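Local coordinates for protein TruD (Uncultured prochloron, PDB 4BS9) that is a zinc-binding cyanobactin heterocyclase, a YcaO-family adenylating enzyme that probably uses ATP to turn residues of the trunkamide precursor peptide into heterocycles, at residues 512-524 / 529-541. Sequence-based numbering, arbitrary orientation.
Sequences KYLPTALCYYRYP and HRFCRSDSNGNAA
Ser534 meets the backbone carbonyls of Leu518 and Tyr520, at the weakly bonded helical turn 516-519, with a single hydroxyl. With OG anti to the backbone N (chi1 -158°), OG lies 3.1 Å from Leu518 O and 3.2 Å from Tyr520 O; both hydrogen bonds are weak, and the one proton may serve either carbonyl. On one flank of this serine, Ala517 and Leu518 pack against Cys532, whose SG lies 3.8 Å from Ala517 CB, while the CD2 branch of Leu518 comes alongside the same sulfur. Farther out, the Phe531 ring takes Pro515 CB at its edge, near the ring plane, CB standing 3.9 Å from Phe531 CZ; Ala517 CB approaches this ring obliquely. On the other flank lies Tyr521, its ring directed by CG anti to the carbonyl carbon (chi1 -50°) along residues 534-536, CD1 4.0 Å from Ser534 CB. The phenol oxygen ends beside Ser536 CB and close to the amide of Asn539, with Tyr521 OH 2.6 Å from Asn539 ND2 but at an angle poor for a hydrogen bond; ring and amide planes are turned 59° apart. Replacing Tyr521 by an alanine would probably leave Ser534 CB, the Asp535 carbonyl, Ser536 CB and the Asn539 amide without the ring that packs on them. Around these contacts, Arg530 NE donates to Cys532 O (2.9 Å), in the plane of the guanidinium, tying its side chain back to the backbone of 530-532, and a type II turn from Ser536 to Asn539 leads into strand 539-542. Lys738 binds Asn539 OD1, Glu433 of helix 425-437 touches both Tyr521 and Asn539, and Phe492 meets Phe531 edge-to-face. Within the YcaO domain, away from the zinc site, this buried loop-on-helix packing joins the end of strand 510-515 to the approach to strand 539-542, two strands of one branched antiparallel sheet.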
ATOM      1  N   LYS A 512     -38.529 -25.016  -7.051  1.00 74.87           N
ATOM      2  CA  LYS A 512     -39.604 -24.349  -7.757  1.00 74.53           C
ATOM      3  C   LYS A 512     -38.963 -23.599  -8.890  1.00 72.69           C
ATOM      4  O   LYS A 512     -37.742 -23.619  -9.033  1.00 70.55           O
ATOM      5  CB  LYS A 512     -40.335 -23.384  -6.846  1.00 74.02           C
ATOM      6  CG  LYS A 512     -40.751 -23.991  -5.532  1.00 77.71           C
ATOM      7  CD  LYS A 512     -41.995 -24.865  -5.642  1.00 81.93           C
ATOM      8  CE  LYS A 512     -42.706 -24.855  -4.294  1.00 85.57           C
ATOM      9  NZ  LYS A 512     -44.040 -25.498  -4.292  1.00 89.37           N
ATOM     10  N   TYR A 513     -39.784 -22.924  -9.685  1.00 74.19           N
ATOM     11  CA  TYR A 513     -39.289 -22.244 -10.864  1.00 73.41           C
ATOM     12  C   TYR A 513     -39.700 -20.787 -10.927  1.00 73.89           C
ATOM     13  O   TYR A 513     -40.876 -20.424 -10.810  1.00 72.27           O
ATOM     14  CB  TYR A 513     -39.737 -22.982 -12.121  1.00 76.18           C
ATOM     15  CG  TYR A 513     -39.067 -24.320 -12.273  1.00 75.25           C
ATOM     16  CD1 TYR A 513     -37.812 -24.424 -12.843  1.00 74.28           C
ATOM     17  CD2 TYR A 513     -39.676 -25.469 -11.815  1.00 78.97           C
ATOM     18  CE1 TYR A 513     -37.190 -25.642 -12.969  1.00 76.26           C
ATOM     19  CE2 TYR A 513     -39.063 -26.697 -11.934  1.00 81.53           C
ATOM     20  CZ  TYR A 513     -37.822 -26.773 -12.511  1.00 79.92           C
ATOM     21  OH  TYR A 513     -37.214 -27.993 -12.622  1.00 80.56           O
ATOM     22  N   LEU A 514     -38.685 -19.963 -11.129  1.00 74.72           N
ATOM     23  CA  LEU A 514     -38.833 -18.538 -11.270  1.00 74.57           C
ATOM     24  C   LEU A 514     -38.243 -18.165 -12.615  1.00 68.40           C
ATOM     25  O   LEU A 514     -37.241 -18.738 -13.015  1.00 72.20           O
ATOM     26  CB  LEU A 514     -38.045 -17.867 -10.157  1.00 79.22           C
ATOM     27  CG  LEU A 514     -38.636 -16.626  -9.504  1.00 83.88           C
ATOM     28  CD1 LEU A 514     -40.022 -16.909  -8.935  1.00 86.54           C
ATOM     29  CD2 LEU A 514     -37.689 -16.192  -8.404  1.00 83.22           C
ATOM     30  N   PRO A 515     -38.849 -17.215 -13.329  1.00 65.11           N
ATOM     31  CA  PRO A 515     -38.252 -16.878 -14.605  1.00 63.99           C
ATOM     32  C   PRO A 515     -36.803 -16.392 -14.471  1.00 61.03           C
ATOM     33  O   PRO A 515     -36.480 -15.609 -13.581  1.00 58.57           O
ATOM     34  CB  PRO A 515     -39.159 -15.759 -15.133  1.00 66.93           C
ATOM     35  CG  PRO A 515     -40.451 -15.950 -14.438  1.00 66.88           C
ATOM     36  CD  PRO A 515     -40.063 -16.431 -13.074  1.00 67.65           C
ATOM     37  N   THR A 516     -35.949 -16.864 -15.367  1.00 61.01           N
ATOM     38  CA  THR A 516     -34.523 -16.560 -15.331  1.00 59.91           C
ATOM     39  C   THR A 516     -34.243 -15.058 -15.335  1.00 59.29           C
ATOM     40  O   THR A 516     -33.311 -14.597 -14.696  1.00 56.93           O
ATOM     41  CB  THR A 516     -33.832 -17.237 -16.517  1.00 58.58           C
ATOM     42  OG1 THR A 516     -34.262 -18.602 -16.566  1.00 58.04           O
ATOM     43  CG2 THR A 516     -32.333 -17.190 -16.374  1.00 58.65           C
ATOM     44  N   ALA A 517     -35.073 -14.293 -16.030  1.00 62.46           N
ATOM     45  CA  ALA A 517     -34.923 -12.836 -16.075  1.00 63.43           C
ATOM     46  C   ALA A 517     -35.021 -12.142 -14.710  1.00 61.77           C
ATOM     47  O   ALA A 517     -34.368 -11.147 -14.481  1.00 63.95           O
ATOM     48  CB  ALA A 517     -35.948 -12.248 -17.020  1.00 66.33           C
ATOM     49  N   LEU A 518     -35.854 -12.646 -13.819  1.00 62.02           N
ATOM     50  CA  LEU A 518     -35.865 -12.144 -12.465  1.00 64.33           C
ATOM     51  C   LEU A 518     -34.651 -12.572 -11.680  1.00 63.28           C
ATOM     52  O   LEU A 518     -34.281 -11.918 -10.715  1.00 69.73           O
ATOM     53  CB  LEU A 518     -37.084 -12.642 -11.710  1.00 70.28           C
ATOM     54  CG  LEU A 518     -38.454 -12.086 -12.089  1.00 74.75           C
ATOM     55  CD1 LEU A 518     -39.475 -12.772 -11.203  1.00 78.03           C
ATOM     56  CD2 LEU A 518     -38.558 -10.586 -11.894  1.00 77.23           C
ATOM     57  N   CYS A 519     -34.028 -13.671 -12.071  1.00 62.26           N
ATOM     58  CA  CYS A 519     -33.004 -14.286 -11.235  1.00 60.32           C
ATOM     59  C   CYS A 519     -31.601 -13.745 -11.431  1.00 59.17           C
ATOM     60  O   CYS A 519     -30.795 -13.840 -10.511  1.00 59.25           O
ATOM     61  CB  CYS A 519     -33.001 -15.790 -11.458  1.00 62.01           C
ATOM     62  SG  CYS A 519     -34.537 -16.562 -10.904  1.00 63.92           S
ATOM     63  N   TYR A 520     -31.305 -13.179 -12.605  1.00 59.16           N
ATOM     64  CA  TYR A 520     -29.943 -12.700 -12.922  1.00 59.24           C
ATOM     65  C   TYR A 520     -29.965 -11.317 -13.551  1.00 59.96           C
ATOM     66  O   TYR A 520     -30.881 -10.991 -14.316  1.00 60.90           O
ATOM     67  CB  TYR A 520     -29.223 -13.692 -13.858  1.00 59.61           C
ATOM     68  CG  TYR A 520     -29.071 -15.080 -13.257  1.00 58.28           C
ATOM     69  CD1 TYR A 520     -28.068 -15.355 -12.338  1.00 58.98           C
ATOM     70  CD2 TYR A 520     -29.945 -16.102 -13.591  1.00 58.74           C
ATOM     71  CE1 TYR A 520     -27.942 -16.614 -11.768  1.00 61.29           C
ATOM     72  CE2 TYR A 520     -29.824 -17.366 -13.035  1.00 61.64           C
ATOM     73  CZ  TYR A 520     -28.823 -17.620 -12.121  1.00 62.78           C
ATOM     74  OH  TYR A 520     -28.698 -18.876 -11.568  1.00 64.38           O
ATOM     75  N   TYR A 521     -28.964 -10.495 -13.225  1.00 62.01           N
ATOM     76  CA  TYR A 521     -28.832  -9.168 -13.851  1.00 61.38           C
ATOM     77  C   TYR A 521     -28.450  -9.362 -15.328  1.00 62.45           C
ATOM     78  O   TYR A 521     -27.790 -10.331 -15.688  1.00 63.88           O
ATOM     79  CB  TYR A 521     -27.784  -8.282 -13.163  1.00 58.11           C
ATOM     80  CG  TYR A 521     -27.877  -8.143 -11.658  1.00 57.19           C
ATOM     81  CD1 TYR A 521     -28.894  -7.409 -11.053  1.00 59.87           C
ATOM     82  CD2 TYR A 521     -26.919  -8.704 -10.840  1.00 56.62           C
ATOM     83  CE1 TYR A 521     -28.968  -7.261  -9.666  1.00 58.50           C
ATOM     84  CE2 TYR A 521     -26.986  -8.582  -9.466  1.00 58.60           C
ATOM     85  CZ  TYR A 521     -28.008  -7.850  -8.873  1.00 58.95           C
ATOM     86  OH  TYR A 521     -28.037  -7.725  -7.491  1.00 57.22           O
ATOM     87  N   ARG A 522     -28.902  -8.441 -16.166  1.00 65.44           N
ATOM     88  CA  ARG A 522     -28.598  -8.415 -17.595  1.00 66.10           C
ATOM     89  C   ARG A 522     -29.007  -9.666 -18.365  1.00 66.95           C
ATOM     90  O   ARG A 522     -28.284 -10.104 -19.255  1.00 69.85           O
ATOM     91  CB  ARG A 522     -27.116  -8.129 -17.821  1.00 67.89           C
ATOM     92  CG  ARG A 522     -26.589  -6.896 -17.109  1.00 71.94           C
ATOM     93  CD  ARG A 522     -25.221  -6.459 -17.646  1.00 77.87           C
ATOM     94  NE  ARG A 522     -24.370  -5.890 -16.588  1.00 86.24           N
ATOM     95  CZ  ARG A 522     -23.106  -5.479 -16.734  1.00 87.16           C
ATOM     96  NH1 ARG A 522     -22.492  -5.542 -17.908  1.00 93.99           N
ATOM     97  NH2 ARG A 522     -22.453  -4.990 -15.687  1.00 85.06           N
ATOM     98  N   TYR A 523     -30.163 -10.241 -18.043  1.00 67.95           N
ATOM     99  CA  TYR A 523     -30.671 -11.363 -18.837  1.00 66.02           C
ATOM    100  C   TYR A 523     -31.090 -10.795 -20.194  1.00 67.98           C
ATOM    101  O   TYR A 523     -31.782  -9.799 -20.239  1.00 73.31           O
ATOM    102  CB  TYR A 523     -31.857 -12.043 -18.140  1.00 64.72           C
ATOM    103  CG  TYR A 523     -32.467 -13.133 -18.984  1.00 67.37           C
ATOM    104  CD1 TYR A 523     -31.952 -14.426 -18.985  1.00 67.85           C
ATOM    105  CD2 TYR A 523     -33.534 -12.861 -19.828  1.00 70.24           C
ATOM    106  CE1 TYR A 523     -32.502 -15.414 -19.789  1.00 64.29           C
ATOM    107  CE2 TYR A 523     -34.075 -13.841 -20.632  1.00 67.01           C
ATOM    108  CZ  TYR A 523     -33.557 -15.106 -20.603  1.00 63.87           C
ATOM    109  OH  TYR A 523     -34.127 -16.047 -21.397  1.00 64.96           O
ATOM    110  N   PRO A 524     -30.667 -11.407 -21.307  1.00 69.80           N
ATOM    111  CA  PRO A 524     -30.973 -10.788 -22.608  1.00 71.60           C
ATOM    112  C   PRO A 524     -32.392 -11.057 -23.068  1.00 72.02           C
ATOM    113  O   PRO A 524     -32.707 -12.176 -23.451  1.00 78.19           O
ATOM    114  CB  PRO A 524     -29.980 -11.469 -23.560  1.00 68.37           C
ATOM    115  CG  PRO A 524     -29.750 -12.804 -22.955  1.00 67.23           C
ATOM    116  CD  PRO A 524     -29.854 -12.625 -21.457  1.00 68.06           C
ATOM    117  N   HIS A 529     -40.495  -7.324 -25.262  1.00128.13           N
ATOM    118  CA  HIS A 529     -41.071  -8.074 -24.141  1.00120.31           C
ATOM    119  C   HIS A 529     -40.110  -8.112 -22.948  1.00109.38           C
ATOM    120  O   HIS A 529     -39.590  -9.165 -22.580  1.00106.71           O
ATOM    121  CB  HIS A 529     -41.458  -9.510 -24.563  1.00123.50           C
ATOM    122  CG  HIS A 529     -41.904  -9.636 -25.989  1.00130.62           C
ATOM    123  ND1 HIS A 529     -41.012  -9.755 -27.035  1.00134.22           N
ATOM    124  CD2 HIS A 529     -43.138  -9.680 -26.544  1.00133.99           C
ATOM    125  CE1 HIS A 529     -41.675  -9.853 -28.173  1.00136.72           C
ATOM    126  NE2 HIS A 529     -42.968  -9.812 -27.903  1.00137.50           N
ATOM    127  N   ARG A 530     -39.879  -6.946 -22.356  1.00103.87           N
ATOM    128  CA  ARG A 530     -39.128  -6.825 -21.110  1.00 98.20           C
ATOM    129  C   ARG A 530     -40.126  -6.905 -19.961  1.00 92.29           C
ATOM    130  O   ARG A 530     -40.810  -5.921 -19.689  1.00 92.18           O
ATOM    131  CB  ARG A 530     -38.417  -5.461 -21.053  1.00102.83           C
ATOM    132  CG  ARG A 530     -36.910  -5.491 -21.129  1.00106.16           C
ATOM    133  CD  ARG A 530     -36.383  -6.316 -19.972  1.00111.03           C
ATOM    134  NE  ARG A 530     -35.506  -5.716 -18.961  1.00115.35           N
ATOM    135  CZ  ARG A 530     -34.322  -5.132 -19.163  1.00123.09           C
ATOM    136  NH1 ARG A 530     -33.854  -4.893 -20.401  1.00129.65           N
ATOM    137  NH2 ARG A 530     -33.638  -4.701 -18.102  1.00122.72           N
ATOM    138  N   PHE A 531     -40.251  -8.049 -19.289  1.00 85.55           N
ATOM    139  CA  PHE A 531     -41.297  -8.164 -18.251  1.00 81.75           C
ATOM    140  C   PHE A 531     -40.805  -7.895 -16.824  1.00 79.57           C
ATOM    141  O   PHE A 531     -41.595  -7.844 -15.881  1.00 77.38           O
ATOM    142  CB  PHE A 531     -42.066  -9.490 -18.344  1.00 79.26           C
ATOM    143  CG  PHE A 531     -41.216 -10.698 -18.162  1.00 75.32           C
ATOM    144  CD1 PHE A 531     -40.901 -11.154 -16.891  1.00 71.97           C
ATOM    145  CD2 PHE A 531     -40.739 -11.389 -19.264  1.00 75.90           C
ATOM    146  CE1 PHE A 531     -40.115 -12.274 -16.720  1.00 70.62           C
ATOM    147  CE2 PHE A 531     -39.952 -12.510 -19.106  1.00 73.82           C
ATOM    148  CZ  PHE A 531     -39.641 -12.956 -17.831  1.00 71.97           C
ATOM    149  N   CYS A 532     -39.508  -7.689 -16.669  1.00 80.61           N
ATOM    150  CA  CYS A 532     -38.981  -7.246 -15.394  1.00 80.72           C
ATOM    151  C   CYS A 532     -37.596  -6.629 -15.548  1.00 84.73           C
ATOM    152  O   CYS A 532     -36.963  -6.713 -16.615  1.00 88.89           O
ATOM    153  CB  CYS A 532     -38.906  -8.423 -14.431  1.00 78.77           C
ATOM    154  SG  CYS A 532     -37.611  -9.614 -14.861  1.00 81.42           S
ATOM    155  N   ARG A 533     -37.139  -6.022 -14.459  1.00 83.70           N
ATOM    156  CA  ARG A 533     -35.815  -5.434 -14.353  1.00 86.80           C
ATOM    157  C   ARG A 533     -35.278  -6.013 -13.047  1.00 85.21           C
ATOM    158  O   ARG A 533     -35.896  -5.839 -12.006  1.00 88.99           O
ATOM    159  CB  ARG A 533     -35.942  -3.916 -14.292  1.00 92.90           C
ATOM    160  CG  ARG A 533     -34.836  -3.117 -14.962  1.00100.77           C
ATOM    161  CD  ARG A 533     -34.969  -1.650 -14.561  1.00108.10           C
ATOM    162  NE  ARG A 533     -34.151  -0.751 -15.374  1.00118.70           N
ATOM    163  CZ  ARG A 533     -34.437  -0.363 -16.621  1.00128.68           C
ATOM    164  NH1 ARG A 533     -35.534  -0.792 -17.239  1.00135.36           N
ATOM    165  NH2 ARG A 533     -33.615   0.460 -17.266  1.00132.04           N
ATOM    166  N   SER A 534     -34.133  -6.683 -13.095  1.00 85.96           N
ATOM    167  CA  SER A 534     -33.800  -7.722 -12.105  1.00 82.38           C
ATOM    168  C   SER A 534     -33.769  -7.375 -10.584  1.00 79.85           C
ATOM    169  O   SER A 534     -34.168  -8.217  -9.770  1.00 83.79           O
ATOM    170  CB  SER A 534     -32.497  -8.422 -12.504  1.00 82.82           C
ATOM    171  OG  SER A 534     -32.427  -9.702 -11.892  1.00 83.16           O
ATOM    172  N   ASP A 535     -33.303  -6.189 -10.199  1.00 76.40           N
ATOM    173  CA  ASP A 535     -33.196  -5.752  -8.750  1.00 78.86           C
ATOM    174  C   ASP A 535     -32.446  -6.662  -7.759  1.00 74.96           C
ATOM    175  O   ASP A 535     -32.385  -7.879  -7.919  1.00 74.77           O
ATOM    176  CB  ASP A 535     -34.535  -5.207  -8.125  1.00 81.22           C
ATOM    177  CG  ASP A 535     -35.561  -6.308  -7.701  1.00 83.58           C
ATOM    178  OD1 ASP A 535     -35.267  -7.139  -6.801  1.00 83.60           O
ATOM    179  OD2 ASP A 535     -36.706  -6.287  -8.231  1.00 84.21           O
ATOM    180  N   SER A 536     -31.877  -6.035  -6.731  1.00 72.11           N
ATOM    181  CA  SER A 536     -30.905  -6.681  -5.849  1.00 70.46           C
ATOM    182  C   SER A 536     -31.483  -6.999  -4.485  1.00 69.51           C
ATOM    183  O   SER A 536     -30.748  -7.219  -3.506  1.00 69.22           O
ATOM    184  CB  SER A 536     -29.772  -5.719  -5.628  1.00 70.19           C
ATOM    185  OG  SER A 536     -30.271  -4.654  -4.851  1.00 71.28           O
ATOM    186  N   ASN A 537     -32.802  -6.998  -4.411  1.00 67.46           N
ATOM    187  CA  ASN A 537     -33.454  -7.144  -3.146  1.00 67.46           C
ATOM    188  C   ASN A 537     -33.465  -8.604  -2.753  1.00 65.49           C
ATOM    189  O   ASN A 537     -34.095  -9.418  -3.419  1.00 68.03           O
ATOM    190  CB  ASN A 537     -34.877  -6.595  -3.231  1.00 70.60           C
ATOM    191  CG  ASN A 537     -35.539  -6.477  -1.868  1.00 69.76           C
ATOM    192  OD1 ASN A 537     -34.871  -6.290  -0.842  1.00 68.82           O
ATOM    193  ND2 ASN A 537     -36.855  -6.597  -1.850  1.00 69.61           N
ATOM    194  N   GLY A 538     -32.761  -8.935  -1.674  1.00 63.37           N
ATOM    195  CA  GLY A 538     -32.646 -10.325  -1.241  1.00 63.27           C
ATOM    196  C   GLY A 538     -31.318 -10.920  -1.658  1.00 62.25           C
ATOM    197  O   GLY A 538     -30.918 -11.960  -1.159  1.00 58.83           O
ATOM    198  N   ASN A 539     -30.634 -10.249  -2.577  1.00 64.08           N
ATOM    199  CA  ASN A 539     -29.258 -10.581  -2.892  1.00 65.24           C
ATOM    200  C   ASN A 539     -28.353 -10.293  -1.730  1.00 64.98           C
ATOM    201  O   ASN A 539     -28.532  -9.309  -1.016  1.00 70.80           O
ATOM    202  CB  ASN A 539     -28.775  -9.779  -4.079  1.00 68.93           C
ATOM    203  CG  ASN A 539     -29.411 -10.226  -5.368  1.00 72.21           C
ATOM    204  OD1 ASN A 539     -30.512 -10.763  -5.381  1.00 69.67           O
ATOM    205  ND2 ASN A 539     -28.704 -10.018  -6.466  1.00 80.54           N
ATOM    206  N   ALA A 540     -27.359 -11.147  -1.565  1.00 65.07           N
ATOM    207  CA  ALA A 540     -26.500 -11.121  -0.393  1.00 65.75           C
ATOM    208  C   ALA A 540     -25.356 -12.123  -0.519  1.00 64.43           C
ATOM    209  O   ALA A 540     -25.509 -13.158  -1.148  1.00 64.76           O
ATOM    210  CB  ALA A 540     -27.311 -11.444   0.853  1.00 67.29           C
ATOM    211  N   ALA A 541     -24.230 -11.808   0.112  1.00 64.07           N
ATOM    212  CA  ALA A 541     -23.037 -12.625   0.073  1.00 64.67           C
ATOM    213  C   ALA A 541     -22.541 -12.975   1.478  1.00 68.15           C
ATOM    214  O   ALA A 541     -22.935 -12.369   2.463  1.00 71.21           O
ATOM    215  CB  ALA A 541     -21.961 -11.893  -0.692  1.00 64.60           C
TER